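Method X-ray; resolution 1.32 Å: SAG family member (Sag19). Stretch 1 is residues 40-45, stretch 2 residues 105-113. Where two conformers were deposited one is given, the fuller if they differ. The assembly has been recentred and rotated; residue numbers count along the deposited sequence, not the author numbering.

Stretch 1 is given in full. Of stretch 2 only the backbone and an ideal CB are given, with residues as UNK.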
ATOM      1  N   THR A  40     -16.580  20.479  16.001  1.00 52.62           N
ATOM      2  CA  THR A  40     -15.232  19.888  15.714  1.00 48.38           C
ATOM      3  C   THR A  40     -15.386  18.390  15.461  1.00 43.42           C
ATOM      4  O   THR A  40     -15.881  17.677  16.326  1.00 39.25           O
ATOM      5  CB  THR A  40     -14.259  20.104  16.880  1.00 49.59           C
ATOM      6  OG1 THR A  40     -14.215  21.504  17.152  1.00 54.42           O
ATOM      7  CG2 THR A  40     -12.868  19.580  16.597  1.00 51.16           C
ATOM      8  N   PRO A  41     -14.888  17.839  14.330  1.00 37.90           N
ATOM      9  CA  PRO A  41     -15.284  16.500  13.913  1.00 32.18           C
ATOM     10  C   PRO A  41     -14.516  15.428  14.692  1.00 27.69           C
ATOM     11  O   PRO A  41     -13.430  15.666  15.157  1.00 29.95           O
ATOM     12  CB  PRO A  41     -14.901  16.495  12.431  1.00 34.47           C
ATOM     13  CG  PRO A  41     -13.632  17.327  12.393  1.00 35.52           C
ATOM     14  CD  PRO A  41     -13.810  18.377  13.477  1.00 38.70           C
ATOM     15  N   THR A  42     -15.141  14.268  14.850  1.00 22.53           N
ATOM     16  CA  THR A  42     -14.510  13.053  15.407  1.00 21.23           C
ATOM     17  C   THR A  42     -13.898  12.316  14.226  1.00 19.41           C
ATOM     18  O   THR A  42     -14.589  12.076  13.248  1.00 17.50           O
ATOM     19  CB  THR A  42     -15.536  12.161  16.099  1.00 22.60           C
ATOM     20  OG1 THR A  42     -16.103  12.949  17.148  1.00 25.24           O
ATOM     21  CG2 THR A  42     -14.924  10.892  16.643  1.00 23.53           C
ATOM     22  N   PRO A  43     -12.593  11.971  14.244  1.00 18.91           N
ATOM     23  CA  PRO A  43     -12.018  11.240  13.114  1.00 17.90           C
ATOM     24  C   PRO A  43     -12.442   9.781  13.155  1.00 16.06           C
ATOM     25  O   PRO A  43     -12.795   9.224  14.205  1.00 16.27           O
ATOM     26  CB  PRO A  43     -10.516  11.370  13.374  1.00 19.10           C
ATOM     27  CG  PRO A  43     -10.420  11.338  14.870  1.00 21.33           C
ATOM     28  CD  PRO A  43     -11.636  12.125  15.351  1.00 20.64           C
ATOM     29  N   PRO A  44     -12.341   9.085  12.011  1.00 15.02           N
ATOM     30  CA  PRO A  44     -12.482   7.643  11.995  1.00 14.95           C
ATOM     31  C   PRO A  44     -11.338   7.035  12.810  1.00 15.01           C
ATOM     32  O   PRO A  44     -10.326   7.676  13.028  1.00 15.89           O
ATOM     33  CB  PRO A  44     -12.355   7.280  10.526  1.00 14.45           C
ATOM     34  CG  PRO A  44     -11.477   8.359   9.960  1.00 14.20           C
ATOM     35  CD  PRO A  44     -11.890   9.606  10.714  1.00 15.10           C
ATOM     36  N   GLN A  45     -11.578   5.821  13.250  1.00 15.30           N
ATOM     37  CA  GLN A  45     -10.584   5.019  13.983  1.00 17.45           C
ATOM     38  C   GLN A  45     -10.080   3.904  13.084  1.00 15.48           C
ATOM     39  O   GLN A  45     -10.812   3.450  12.204  1.00 16.41           O
ATOM     40  CB  GLN A  45     -11.215   4.446  15.245  1.00 20.87           C
ATOM     41  CG  GLN A  45     -11.507   5.507  16.300  1.00 25.76           C
ATOM     42  CD  GLN A  45     -11.720   4.868  17.650  1.00 31.04           C
ATOM     43  OE1 GLN A  45     -12.480   3.914  17.788  1.00 36.28           O
ATOM     44  NE2 GLN A  45     -10.995   5.353  18.643  1.00 38.52           N
ATOM     45  N   UNK A 105      -8.241   8.615   5.029  1.00 10.58           N
ATOM     46  CA  UNK A 105      -9.719   8.473   4.959  1.00 10.57           C
ATOM     47  C   UNK A 105     -10.396   9.824   5.170  1.00 10.64           C
ATOM     48  O   UNK A 105     -11.416  10.079   4.481  1.00 13.03           O
ATOM     49  CB  UNK A 105     -10.220   7.473   6.003  1.00 10.57           C
ATOM     50  N   UNK A 106      -9.816  10.672   5.987  1.00 10.77           N
ATOM     51  CA  UNK A 106     -10.373  11.980   6.359  1.00 11.29           C
ATOM     52  C   UNK A 106     -10.508  12.138   7.843  1.00 11.96           C
ATOM     53  O   UNK A 106     -10.483  11.149   8.587  1.00 13.63           O
ATOM     54  CB  UNK A 106     -11.740  12.189   5.704  1.00 11.29           C
ATOM     55  N   UNK A 107     -10.726  13.371   8.295  1.00 12.30           N
ATOM     56  CA  UNK A 107     -10.709  13.733   9.735  0.50 14.02           C
ATOM     57  C   UNK A 107     -12.122  13.732  10.325  1.00 14.45           C
ATOM     58  O   UNK A 107     -12.208  13.995  11.538  1.00 17.22           O
ATOM     59  CB  UNK A 107     -10.071  15.109   9.933  0.50 14.02           C
ATOM     60  N   UNK A 108     -13.121  13.403   9.517  1.00 14.34           N
ATOM     61  CA  UNK A 108     -14.528  13.341   9.983  1.00 15.37           C
ATOM     62  C   UNK A 108     -15.095  11.975   9.629  1.00 13.20           C
ATOM     63  O   UNK A 108     -15.381  11.722   8.449  1.00 13.94           O
ATOM     64  CB  UNK A 108     -15.376  14.452   9.360  1.00 15.37           C
ATOM     65  N   UNK A 109     -15.312  11.191  10.690  1.00 14.17           N
ATOM     66  CA  UNK A 109     -15.941   9.847  10.560  1.00 14.52           C
ATOM     67  C   UNK A 109     -17.308   9.942   9.852  1.00 14.81           C
ATOM     68  O   UNK A 109     -17.741   8.965   9.251  1.00 15.06           O
ATOM     69  CB  UNK A 109     -16.116   9.205  11.938  1.00 14.52           C
ATOM     70  N   UNK A 110     -17.964  11.108   9.892  1.00 16.71           N
ATOM     71  CA  UNK A 110     -19.291  11.307   9.251  1.00 17.22           C
ATOM     72  C   UNK A 110     -19.177  11.344   7.729  1.00 18.08           C
ATOM     73  O   UNK A 110     -20.188  11.105   7.041  1.00 19.31           O
ATOM     74  CB  UNK A 110     -19.936  12.603   9.745  1.00 17.22           C
ATOM     75  N   UNK A 111     -17.995  11.629   7.160  1.00 16.27           N
ATOM     76  CA  UNK A 111     -17.856  11.792   5.699  1.00 15.95           C
ATOM     77  C   UNK A 111     -16.791  10.859   5.081  1.00 13.41           C
ATOM     78  O   UNK A 111     -16.999  10.399   3.968  1.00 16.19           O
ATOM     79  CB  UNK A 111     -17.500  13.245   5.380  1.00 15.95           C
ATOM     80  N   UNK A 112     -15.669  10.654   5.773  1.00 14.74           N
ATOM     81  CA  UNK A 112     -14.454  10.006   5.197  1.00 14.28           C
ATOM     82  C   UNK A 112     -14.357  10.397   3.726  1.00 13.53           C
ATOM     83  O   UNK A 112     -14.216   9.558   2.861  1.00 13.40           O
ATOM     84  CB  UNK A 112     -14.501   8.484   5.345  1.00 14.28           C
ATOM     85  N   UNK A 113     -14.398  11.702   3.464  1.00 14.86           N
ATOM     86  CA  UNK A 113     -14.625  12.142   2.071  1.00 16.10           C
ATOM     87  C   UNK A 113     -13.374  12.017   1.196  1.00 15.45           C
ATOM     88  O   UNK A 113     -13.523  11.896  -0.017  1.00 17.04           O
ATOM     89  CB  UNK A 113     -15.106  13.594   2.057  1.00 16.10           C
TER

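Position 105 is the last helical residue, and its CA-to-CB bond points toward stretch 1. The ideal CB lies 4.2 Å from CG of Pro 44. A small apolar side chain suits this spacing, though the backbone does not exclude others. The residue is Ala 105, and its CB makes an apolar contact with the proline ring.

Position 106 has phi/psi of 124/166. A CB here would be jammed against the carbonyl O of position 105, so the backbone alone calls for glycine. It is Gly 106. Its O packs 3.0 Å from CD of Pro 44.

At position 107 CA-to-CB points away, and the ideal CB is 4.9 Å from CG of Pro 41. Stretch 1 asks little of this side chain; small or polar residues would do. The backbone does the work: O of 107 receives a CA-H...O contact from CA of Pro 43 at 3.2 Å. The residue is Ser 107. Water 1 donates to O of Ser 107 (2.6 Å) and to O of Pro 41 (3.1 Å), joining the two backbones.

At position 108 CA-to-CB points sideways, the ideal CB 3.7 Å from CB of Pro 41. N of Thr 42, beside the ring, has no direct partner in stretch 2. An apolar side chain could pack on the proline; a medium polar one could also reach toward that amide through water. Asn 108 does both. Its CG lies 3.6 Å from CB of Pro 41. Water 2 donates to OD1 of Asn 108 (2.7 Å) and accepts from N of Thr 42 (2.9 Å). OD1 of Asn 108 also accepts from N of residue 110 at 2.9 Å, which ties down the turn.

Position 109 is anchored by its backbone. Its N donates to O of Thr 42 at 2.8 Å. CA-to-CB points sideways; the ideal CB is 3.5 Å from O of Thr 42 and 3.8 Å from N of Pro 44, beside an apolar ring, so aliphatic side chains fit. Val 109 sets CG2 4.1 Å from CB of Pro 44.

Positions 110, 111 and 113 have no contact with stretch 1, so stretch 1 does not restrict them. They are Asp 110, Thr 111 and Glu 113.

Position 112 has phi/psi of 34/53. The positive phi favours Gly or Asn, though others are tolerated. CA-to-CB points sideways, and a side chain extending past CB could reach Pro 44. It is Cys 112, whose SG lies 4.0 Å from CB of Pro 44 and is covalently bonded elsewhere in the structure.

Stretch 2 105-113: AGSNVDTCE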
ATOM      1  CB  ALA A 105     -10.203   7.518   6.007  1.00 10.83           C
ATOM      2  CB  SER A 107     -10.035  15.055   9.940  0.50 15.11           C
ATOM      3  OG  SER A 107      -8.634  14.936   9.755  0.50 17.60           O
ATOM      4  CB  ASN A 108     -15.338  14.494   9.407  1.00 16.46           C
ATOM      5  CG  ASN A 108     -16.736  14.583   9.979  1.00 17.89           C
ATOM      6  OD1 ASN A 108     -17.116  13.739  10.789  1.00 17.25           O
ATOM      7  ND2 ASN A 108     -17.483  15.590   9.556  1.00 19.58           N
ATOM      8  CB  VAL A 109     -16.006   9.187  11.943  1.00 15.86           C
ATOM      9  CG1 VAL A 109     -17.082   9.823  12.833  1.00 16.41           C
ATOM     10  CG2 VAL A 109     -16.228   7.689  11.868  1.00 16.07           C
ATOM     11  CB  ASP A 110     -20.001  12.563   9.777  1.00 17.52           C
ATOM     12  CG  ASP A 110     -20.351  12.492  11.252  1.00 19.21           C
ATOM     13  OD1 ASP A 110     -20.359  11.381  11.812  1.00 20.75           O
ATOM     14  OD2 ASP A 110     -20.597  13.571  11.854  1.00 21.66           O
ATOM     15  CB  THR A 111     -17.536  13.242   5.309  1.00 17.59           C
ATOM     16  OG1 THR A 111     -16.225  13.576   5.777  1.00 19.26           O
ATOM     17  CG2 THR A 111     -18.545  14.216   5.884  1.00 18.70           C
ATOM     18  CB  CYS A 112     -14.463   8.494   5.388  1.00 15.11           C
ATOM     19  SG  CYS A 112     -14.295   8.068   7.126  1.00 14.40           S
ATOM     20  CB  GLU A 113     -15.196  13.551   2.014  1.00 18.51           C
ATOM     21  CG  GLU A 113     -14.346  14.596   2.657  1.00 20.15           C
ATOM     22  CD  GLU A 113     -13.117  15.014   1.872  1.00 21.59           C
ATOM     23  OE1 GLU A 113     -13.181  14.995   0.623  1.00 25.88           O
ATOM     24  OE2 GLU A 113     -12.107  15.290   2.495  1.00 25.14           O
TER
HETATM   25  O   HOH W   1     -10.921  15.158  13.449  1.00 34.01           O
HETATM   26  O   HOH W   2     -17.707  14.078  13.423  1.00 21.72           O
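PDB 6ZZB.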